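Local coordinates for protein gamma-glutamyl-gamma-aminobutyrate hydrolase PuuD (Escherichia coli, PDB 6VTV) that hydrolyses the gamma-glutamyl linkage of gamma-glutamyl-gamma-aminobutyrate, releasing 4-aminobutanoate and glutamate in the last step of putrescine breakdown, at residues P159-V165 with S179-S185; R96-M101 with R119-E123; P196-E201 with A211-I215. The contacts are given in a common frame with arbitrary orientation. Residues are numbered along the deposited sequence.

Interaction 1 of 3, residues P159-V165 with S179-S185. With MN (manganese (II) ion), chain D.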
loop_
_atom_site.group_PDB
_atom_site.type_symbol
_atom_site.label_atom_id
_atom_site.label_comp_id
_atom_site.label_asym_id
_atom_site.label_seq_id
_atom_site.Cartn_x
_atom_site.Cartn_y
_atom_site.Cartn_z
ATOM N N PRO B 159 24.862 -7.356 -11.142
ATOM C CA PRO B 159 25.989 -6.638 -10.533
ATOM C C PRO B 159 26.567 -5.600 -11.482
ATOM O O PRO B 159 26.747 -5.850 -12.675
ATOM C CB PRO B 159 26.996 -7.752 -10.234
ATOM C CG PRO B 159 26.155 -8.957 -10.031
ATOM C CD PRO B 159 24.972 -8.813 -10.950
ATOM N N SER B 160 26.853 -4.418 -10.942
ATOM C CA SER B 160 27.292 -3.283 -11.744
ATOM C C SER B 160 28.680 -2.797 -11.365
ATOM O O SER B 160 29.528 -2.604 -12.246
ATOM C CB SER B 160 26.282 -2.131 -11.615
ATOM O OG SER B 160 26.510 -1.146 -12.608
ATOM N N HIS B 161 28.932 -2.578 -10.079
ATOM C CA HIS B 161 30.227 -2.110 -9.612
ATOM C C HIS B 161 30.414 -2.566 -8.172
ATOM O O HIS B 161 29.475 -3.019 -7.511
ATOM C CB HIS B 161 30.348 -0.586 -9.729
ATOM C CG HIS B 161 29.337 0.164 -8.918
ATOM N ND1 HIS B 161 29.385 0.228 -7.542
ATOM C CD2 HIS B 161 28.250 0.880 -9.290
ATOM C CE1 HIS B 161 28.371 0.949 -7.101
ATOM N NE2 HIS B 161 27.666 1.357 -8.141
ATOM N N GLU B 162 31.643 -2.441 -7.686
ATOM C CA GLU B 162 31.941 -2.805 -6.312
ATOM C C GLU B 162 31.736 -1.611 -5.385
ATOM O O GLU B 162 31.616 -0.463 -5.817
ATOM C CB GLU B 162 33.372 -3.330 -6.192
ATOM C CG GLU B 162 33.703 -4.460 -7.145
ATOM C CD GLU B 162 35.178 -4.807 -7.143
ATOM O OE1 GLU B 162 35.569 -5.743 -6.414
ATOM O OE2 GLU B 162 35.946 -4.143 -7.869
ATOM N N VAL B 163 31.678 -1.904 -4.088
ATOM C CA VAL B 163 31.682 -0.887 -3.045
ATOM C C VAL B 163 32.613 -1.360 -1.939
ATOM O O VAL B 163 32.755 -2.561 -1.690
ATOM C CB VAL B 163 30.271 -0.595 -2.482
ATOM C CG1 VAL B 163 29.395 0.075 -3.530
ATOM C CG2 VAL B 163 29.623 -1.871 -1.986
ATOM N N GLN B 164 33.261 -0.405 -1.279
ATOM C CA GLN B 164 34.176 -0.689 -0.184
ATOM C C GLN B 164 33.597 -0.144 1.113
ATOM O O GLN B 164 33.275 1.045 1.202
ATOM C CB GLN B 164 35.555 -0.082 -0.447
ATOM C CG GLN B 164 36.568 -0.363 0.647
ATOM C CD GLN B 164 37.991 -0.366 0.131
ATOM O OE1 GLN B 164 38.753 0.570 0.374
ATOM N NE2 GLN B 164 38.360 -1.421 -0.587
ATOM N N VAL B 165 33.471 -1.015 2.114
ATOM C CA VAL B 165 32.862 -0.630 3.380
ATOM C C VAL B 165 33.816 0.266 4.158
ATOM O O VAL B 165 35.014 -0.027 4.276
ATOM C CB VAL B 165 32.486 -1.876 4.195
ATOM C CG1 VAL B 165 32.016 -1.484 5.590
ATOM C CG2 VAL B 165 31.416 -2.678 3.473
ATOM N N SER B 179 34.615 -6.559 3.447
ATOM C CA SER B 179 34.859 -5.128 3.327
ATOM C C SER B 179 34.676 -4.630 1.901
ATOM O O SER B 179 34.755 -3.418 1.664
ATOM C CB SER B 179 36.276 -4.787 3.807
ATOM O OG SER B 179 37.243 -5.567 3.130
ATOM N N ASN B 180 34.491 -5.549 0.979
ATOM C CA ASN B 180 34.342 -5.218 -0.400
ATOM C C ASN B 180 33.415 -6.209 -1.060
ATOM O O ASN B 180 33.583 -7.371 -0.839
ATOM C CB ASN B 180 35.704 -5.380 -0.990
ATOM C CG ASN B 180 36.152 -4.185 -1.700
ATOM O OD1 ASN B 180 36.984 -3.455 -1.233
ATOM N ND2 ASN B 180 35.615 -3.977 -2.844
ATOM N N PHE B 181 32.493 -5.780 -1.913
ATOM C CA PHE B 181 31.565 -6.694 -2.565
ATOM C C PHE B 181 30.908 -5.990 -3.743
ATOM O O PHE B 181 31.005 -4.771 -3.903
ATOM C CB PHE B 181 30.509 -7.214 -1.586
ATOM C CG PHE B 181 29.840 -6.138 -0.783
ATOM C CD1 PHE B 181 28.694 -5.517 -1.251
ATOM C CD2 PHE B 181 30.354 -5.749 0.443
ATOM C CE1 PHE B 181 28.074 -4.529 -0.511
ATOM C CE2 PHE B 181 29.737 -4.761 1.187
ATOM C CZ PHE B 181 28.597 -4.147 0.708
ATOM N N TRP B 182 30.226 -6.786 -4.564
ATOM C CA TRP B 182 29.554 -6.294 -5.757
ATOM C C TRP B 182 28.124 -5.885 -5.436
ATOM O O TRP B 182 27.445 -6.528 -4.630
ATOM C CB TRP B 182 29.551 -7.363 -6.851
ATOM C CG TRP B 182 30.889 -7.595 -7.473
ATOM C CD1 TRP B 182 31.797 -8.556 -7.132
ATOM C CD2 TRP B 182 31.473 -6.856 -8.550
ATOM N NE1 TRP B 182 32.910 -8.459 -7.929
ATOM C CE2 TRP B 182 32.737 -7.423 -8.809
ATOM C CE3 TRP B 182 31.050 -5.769 -9.322
ATOM C CZ2 TRP B 182 33.581 -6.939 -9.807
ATOM C CZ3 TRP B 182 31.889 -5.290 -10.310
ATOM C CH2 TRP B 182 33.141 -5.875 -10.544
ATOM N N VAL B 183 27.672 -4.808 -6.075
ATOM C CA VAL B 183 26.301 -4.332 -5.950
ATOM C C VAL B 183 25.798 -3.952 -7.334
ATOM O O VAL B 183 26.582 -3.627 -8.232
ATOM C CB VAL B 183 26.183 -3.127 -4.987
ATOM C CG1 VAL B 183 26.637 -3.505 -3.584
ATOM C CG2 VAL B 183 26.983 -1.943 -5.511
ATOM N N ASN B 184 24.480 -4.007 -7.511
ATOM C CA ASN B 184 23.887 -3.451 -8.715
ATOM C C ASN B 184 23.852 -1.926 -8.612
ATOM O O ASN B 184 24.178 -1.340 -7.579
ATOM C CB ASN B 184 22.487 -4.029 -8.949
ATOM C CG ASN B 184 21.593 -3.932 -7.724
ATOM O OD1 ASN B 184 21.720 -3.014 -6.915
ATOM N ND2 ASN B 184 20.678 -4.885 -7.587
ATOM N N SER B 185 23.460 -1.276 -9.703
ATOM C CA SER B 185 23.445 0.183 -9.737
ATOM C C SER B 185 22.396 0.635 -10.739
ATOM O O SER B 185 22.486 0.304 -11.925
ATOM C CB SER B 185 24.825 0.737 -10.106
ATOM O OG SER B 185 24.922 2.125 -9.832
HETATM MN MN MN D . 25.967 2.886 -7.997
HETATM O O HOH W 1 24.467 -0.128 -13.819
HETATM O O HOH W 2 24.679 1.480 -6.716
#
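W182 lies flat under E162: E162 CG sits 3.4 Å from the centroid of the W182 six-membered ring, a CH-pi contact. The two residues form a non-hydrogen-bonded pair of an antiparallel ladder, and on the same face Q164 NE2 donates to N180 OD1 (2.5 Å). On the face of H161, V163, F181 and V183, V163 CG2 lies over the F181 ring; V165 CG2 meets the ring edge, 3.5 Å from F181 CE2. Backbone hydrogen bonds V163 N to F181 O (3.0 Å) and V183 N to H161 O (2.9 Å) set the register. Where the ladder begins in 159-165, S160 N (2.8 Å) and H161 N (3.2 Å) both donate to V183 O, a classic beta bulge. H161 ND1 donates to E162 O, leaving H161 NE2 to bind manganese at 2.3 Å, with S185 OG at 2.2 Å; H145, H187 and E210 complete the protein ligands. N184 OD1 accepts a hydrogen bond from the backbone N of H226, a predicted catalytic residue. Each segment thus supplies one manganese ligand, H161 from strand 161-165 and S185 from the loop after strand 180-183, so the ion ties them together next to the bulge, beside the probable active site.

Interaction 2 of 3, residues R96-M101 with R119-E123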
loop_
_atom_site.group_PDB
_atom_site.type_symbol
_atom_site.label_atom_id
_atom_site.label_comp_id
_atom_site.label_asym_id
_atom_site.label_seq_id
_atom_site.Cartn_x
_atom_site.Cartn_y
_atom_site.Cartn_z
ATOM N N ARG B 96 5.510 11.866 -2.283
ATOM C CA ARG B 96 6.450 11.000 -1.578
ATOM C C ARG B 96 7.508 11.817 -0.849
ATOM O O ARG B 96 7.882 11.485 0.283
ATOM C CB ARG B 96 7.106 10.018 -2.549
ATOM C CG ARG B 96 8.430 9.476 -2.034
ATOM C CD ARG B 96 8.630 8.007 -2.345
ATOM N NE ARG B 96 9.821 7.496 -1.671
ATOM C CZ ARG B 96 10.313 6.273 -1.835
ATOM N NH1 ARG B 96 9.719 5.420 -2.657
ATOM N NH2 ARG B 96 11.402 5.903 -1.174
ATOM N N ASP B 97 8.005 12.884 -1.483
ATOM C CA ASP B 97 8.928 13.794 -0.815
ATOM C C ASP B 97 8.356 14.274 0.512
ATOM O O ASP B 97 9.036 14.255 1.543
ATOM C CB ASP B 97 9.230 14.992 -1.718
ATOM C CG ASP B 97 10.223 14.668 -2.813
ATOM O OD1 ASP B 97 10.720 13.522 -2.859
ATOM O OD2 ASP B 97 10.505 15.567 -3.633
ATOM N N LEU B 98 7.093 14.705 0.499
ATOM C CA LEU B 98 6.453 15.199 1.713
ATOM C C LEU B 98 6.412 14.122 2.791
ATOM O O LEU B 98 6.793 14.363 3.943
ATOM C CB LEU B 98 5.045 15.691 1.389
ATOM C CG LEU B 98 4.417 16.699 2.349
ATOM C CD1 LEU B 98 5.173 18.020 2.325
ATOM C CD2 LEU B 98 2.950 16.901 1.999
ATOM N N LEU B 99 5.953 12.920 2.430
ATOM C CA LEU B 99 5.851 11.841 3.408
ATOM C C LEU B 99 7.226 11.371 3.867
ATOM O O LEU B 99 7.436 11.121 5.059
ATOM C CB LEU B 99 5.053 10.675 2.824
ATOM C CG LEU B 99 4.919 9.441 3.719
ATOM C CD1 LEU B 99 4.194 9.790 5.011
ATOM C CD2 LEU B 99 4.211 8.302 2.991
ATOM N N SER B 100 8.176 11.248 2.935
ATOM C CA SER B 100 9.505 10.752 3.285
ATOM C C SER B 100 10.205 11.689 4.260
ATOM O O SER B 100 10.756 11.246 5.274
ATOM C CB SER B 100 10.346 10.571 2.023
ATOM O OG SER B 100 9.830 9.531 1.211
ATOM N N MET B 101 10.199 12.992 3.966
ATOM C CA MET B 101 10.842 13.949 4.860
ATOM C C MET B 101 10.205 13.927 6.243
ATOM O O MET B 101 10.908 13.958 7.260
ATOM C CB MET B 101 10.778 15.358 4.267
ATOM C CG MET B 101 11.535 15.531 2.959
ATOM S SD MET B 101 13.283 15.114 3.085
ATOM C CE MET B 101 13.396 13.784 1.891
ATOM N N ARG B 119 16.499 5.660 -3.829
ATOM C CA ARG B 119 15.871 6.950 -3.555
ATOM C C ARG B 119 15.747 7.194 -2.058
ATOM O O ARG B 119 15.812 8.343 -1.608
ATOM C CB ARG B 119 14.495 7.032 -4.217
ATOM C CG ARG B 119 13.881 8.424 -4.170
ATOM C CD ARG B 119 12.367 8.353 -4.173
ATOM N NE ARG B 119 11.775 9.459 -4.916
ATOM C CZ ARG B 119 11.370 10.598 -4.364
ATOM N NH1 ARG B 119 11.493 10.785 -3.058
ATOM N NH2 ARG B 119 10.842 11.549 -5.120
ATOM N N GLY B 120 15.564 6.129 -1.275
ATOM C CA GLY B 120 15.499 6.287 0.167
ATOM C C GLY B 120 16.790 6.827 0.752
ATOM O O GLY B 120 16.768 7.684 1.638
ATOM N N LEU B 121 17.933 6.317 0.280
ATOM C CA LEU B 121 19.216 6.868 0.709
ATOM C C LEU B 121 19.301 8.351 0.380
ATOM O O LEU B 121 19.723 9.162 1.211
ATOM C CB LEU B 121 20.370 6.101 0.056
ATOM C CG LEU B 121 21.774 6.708 0.190
ATOM C CD1 LEU B 121 22.814 5.621 0.395
ATOM C CD2 LEU B 121 22.149 7.559 -1.024
ATOM N N GLN B 122 18.904 8.721 -0.840
ATOM C CA GLN B 122 18.896 10.128 -1.222
ATOM C C GLN B 122 17.909 10.924 -0.379
ATOM O O GLN B 122 18.159 12.096 -0.072
ATOM C CB GLN B 122 18.573 10.257 -2.712
ATOM C CG GLN B 122 19.562 9.520 -3.611
ATOM C CD GLN B 122 19.067 9.371 -5.037
ATOM O OE1 GLN B 122 17.919 9.690 -5.343
ATOM N NE2 GLN B 122 19.933 8.880 -5.916
ATOM N N GLU B 123 16.792 10.308 0.012
ATOM C CA GLU B 123 15.884 10.957 0.950
ATOM C C GLU B 123 16.543 11.143 2.312
ATOM O O GLU B 123 16.371 12.185 2.953
ATOM C CB GLU B 123 14.594 10.145 1.080
ATOM C CG GLU B 123 13.673 10.262 -0.123
ATOM C CD GLU B 123 12.570 9.223 -0.120
ATOM O OE1 GLU B 123 12.691 8.222 0.617
ATOM O OE2 GLU B 123 11.577 9.407 -0.855
#
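R96 extends from helix 94-109 with chi1 and chi3 in t, long enough for its guanidinium to meet the carboxylate of E123 side-on: NE lies 2.7 Å from E123 OE2 and NH2 3.2 Å from E123 OE1. NH2 also donates to the carbonyl of P72. R119 starts out extended, t at chi1 and chi2, then turns at chi4 (-94°), bringing NH1 to 2.9 Å and NH2 to 3.0 Å from D97 OD1, while NH1 also reaches E123 OE2 of its own helix at 2.6 Å. The result is a buried four-residue salt-bridge network between two helices of the class I glutamine amidotransferase fold; helix 119-127 directly follows C118, the predicted nucleophile. R96 CG lies over the R119 guanidinium, and the two cations come close (R96 NE to R119 NH1, 3.9 Å) with E123 OE2 bonded to both. D97 turns OD2 to Q79. S100, in m, brings OG within 2.7 Å of E123 OE2. M101, m at chi1 and chi2, curls CE to 3.5 Å from E123 O.

Interaction 3 of 3, residues P196-E201 with A211-I215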
loop_
_atom_site.group_PDB
_atom_site.type_symbol
_atom_site.label_atom_id
_atom_site.label_comp_id
_atom_site.label_asym_id
_atom_site.label_seq_id
_atom_site.Cartn_x
_atom_site.Cartn_y
_atom_site.Cartn_z
ATOM N N PRO B 196 27.183 16.169 8.526
ATOM C CA PRO B 196 27.898 15.567 9.662
ATOM C C PRO B 196 27.007 14.725 10.561
ATOM O O PRO B 196 27.534 13.953 11.372
ATOM C CB PRO B 196 28.463 16.782 10.412
ATOM C CG PRO B 196 27.624 17.937 9.961
ATOM C CD PRO B 196 27.270 17.639 8.537
ATOM N N ARG B 197 25.681 14.852 10.449
ATOM C CA ARG B 197 24.781 13.958 11.166
ATOM C C ARG B 197 24.884 12.524 10.666
ATOM O O ARG B 197 24.536 11.595 11.402
ATOM C CB ARG B 197 23.334 14.439 11.033
ATOM C CG ARG B 197 23.040 15.768 11.709
ATOM C CD ARG B 197 21.645 16.261 11.353
ATOM N NE ARG B 197 20.603 15.390 11.890
ATOM C CZ ARG B 197 19.321 15.460 11.549
ATOM N NH1 ARG B 197 18.916 16.362 10.664
ATOM N NH2 ARG B 197 18.442 14.626 12.088
ATOM N N LEU B 198 25.352 12.329 9.438
ATOM C CA LEU B 198 25.451 11.020 8.815
ATOM C C LEU B 198 26.900 10.555 8.777
ATOM O O LEU B 198 27.828 11.364 8.694
ATOM C CB LEU B 198 24.896 11.047 7.386
ATOM C CG LEU B 198 23.445 10.631 7.142
ATOM C CD1 LEU B 198 22.527 11.238 8.184
ATOM C CD2 LEU B 198 23.006 11.026 5.738
ATOM N N ARG B 199 27.082 9.242 8.839
ATOM C CA ARG B 199 28.384 8.606 8.709
ATOM C C ARG B 199 28.428 7.821 7.404
ATOM O O ARG B 199 27.461 7.139 7.051
ATOM C CB ARG B 199 28.653 7.683 9.903
ATOM C CG ARG B 199 29.650 6.569 9.645
ATOM C CD ARG B 199 29.353 5.351 10.514
ATOM N NE ARG B 199 29.217 5.690 11.930
ATOM C CZ ARG B 199 28.079 5.607 12.616
ATOM N NH1 ARG B 199 26.968 5.194 12.018
ATOM N NH2 ARG B 199 28.052 5.935 13.900
ATOM N N VAL B 200 29.541 7.932 6.680
ATOM C CA VAL B 200 29.669 7.231 5.409
ATOM C C VAL B 200 29.917 5.753 5.676
ATOM O O VAL B 200 30.806 5.386 6.457
ATOM C CB VAL B 200 30.789 7.850 4.561
ATOM C CG1 VAL B 200 31.032 7.018 3.312
ATOM C CG2 VAL B 200 30.435 9.283 4.189
ATOM N N GLU B 201 29.124 4.897 5.035
ATOM C CA GLU B 201 29.213 3.457 5.242
ATOM C C GLU B 201 29.960 2.729 4.135
ATOM O O GLU B 201 30.650 1.745 4.416
ATOM C CB GLU B 201 27.811 2.854 5.382
ATOM C CG GLU B 201 27.113 3.200 6.686
ATOM C CD GLU B 201 27.607 2.367 7.854
ATOM O OE1 GLU B 201 28.342 1.385 7.619
ATOM O OE2 GLU B 201 27.264 2.697 9.008
ATOM N N ALA B 211 26.458 4.291 0.590
ATOM C CA ALA B 211 25.745 3.867 1.786
ATOM C C ALA B 211 26.064 4.830 2.923
ATOM O O ALA B 211 27.209 5.262 3.069
ATOM C CB ALA B 211 26.116 2.433 2.180
ATOM N N VAL B 212 25.046 5.157 3.720
ATOM C CA VAL B 212 25.179 6.072 4.849
ATOM C C VAL B 212 24.417 5.500 6.038
ATOM O O VAL B 212 23.609 4.580 5.906
ATOM C CB VAL B 212 24.661 7.491 4.527
ATOM C CG1 VAL B 212 25.547 8.169 3.505
ATOM C CG2 VAL B 212 23.217 7.433 4.042
ATOM N N SER B 213 24.683 6.067 7.212
ATOM C CA SER B 213 23.927 5.731 8.408
ATOM C C SER B 213 23.927 6.933 9.341
ATOM O O SER B 213 24.873 7.723 9.359
ATOM C CB SER B 213 24.490 4.495 9.121
ATOM O OG SER B 213 25.628 4.817 9.898
ATOM N N VAL B 214 22.852 7.066 10.111
ATOM C CA VAL B 214 22.699 8.196 11.020
ATOM C C VAL B 214 23.483 7.915 12.296
ATOM O O VAL B 214 23.276 6.889 12.953
ATOM C CB VAL B 214 21.221 8.467 11.330
ATOM C CG1 VAL B 214 21.091 9.505 12.433
ATOM C CG2 VAL B 214 20.495 8.929 10.078
ATOM N N ILE B 215 24.390 8.828 12.645
ATOM C CA ILE B 215 25.128 8.717 13.895
ATOM C C ILE B 215 24.174 8.927 15.063
ATOM O O ILE B 215 23.219 9.711 14.976
ATOM C CB ILE B 215 26.285 9.731 13.921
ATOM C CG1 ILE B 215 27.166 9.561 12.684
ATOM C CG2 ILE B 215 27.117 9.578 15.185
ATOM C CD1 ILE B 215 28.167 10.678 12.490
HETATM O O HOH W 3 23.478 11.904 13.680
HETATM O O HOH W 4 25.108 4.536 14.395
#
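P196 opens the segment with its carbonyl O against I215 CD1. R197 O accepts from I215 N (3.0 Å), and a water links R197 O to I215 O, closing the open end of this antiparallel hairpin. L198 and V200 pair with V214 and V212 on one face, where L198 packs CD1 against V214 CG2 (3.6 Å) and CD2 against V212 CG2 (4.0 Å). R199 and S213 form the hydrogen-bonded pair, R199 N to S213 O at 2.7 Å and S213 N to R199 O at 3.0 Å. In the conformer given, the R199 guanidinium, one face against I215 CG1, makes a weak hydrogen bond from NH1 to S213 OG (2.5 Å). E201 N donates to A211 O (2.8 Å), and E201 OE2 accepts from S213 OG (2.8 Å); both E201 carboxylate oxygens also take backbone N-H groups of L170 and L171, starting helix 170-174. Strand 198-203 borders strand 161-165, strand 209-214 borders strand 220-223, and on the L198, V212 and V214 face lie helices 119-127 and 94-109.

Interaction 2 is the most buried, yet its chemistry is ionic, a helix-to-helix contact of paired charges. Interactions 1 and 3 are partly buried antiparallel strand pairs, held chiefly by backbone hydrogen bonds, and they belong to one sheet: strands 161-165 and 198-203 are neighbours, with V165 CG1 3.7 Å from E201 O. Interaction 1 carries metal ligands at one end, whereas in interaction 3 the carboxylate of E201 reaches the start of helix 170-174. Interaction 3 also meets interaction 2, as L121 of helix 119-127 packs its CD1 3.7 Å from A211 CA. Interactions 1 and 2 do not touch, their nearest atoms being about 9 Å apart, but both approach the predicted catalytic residues.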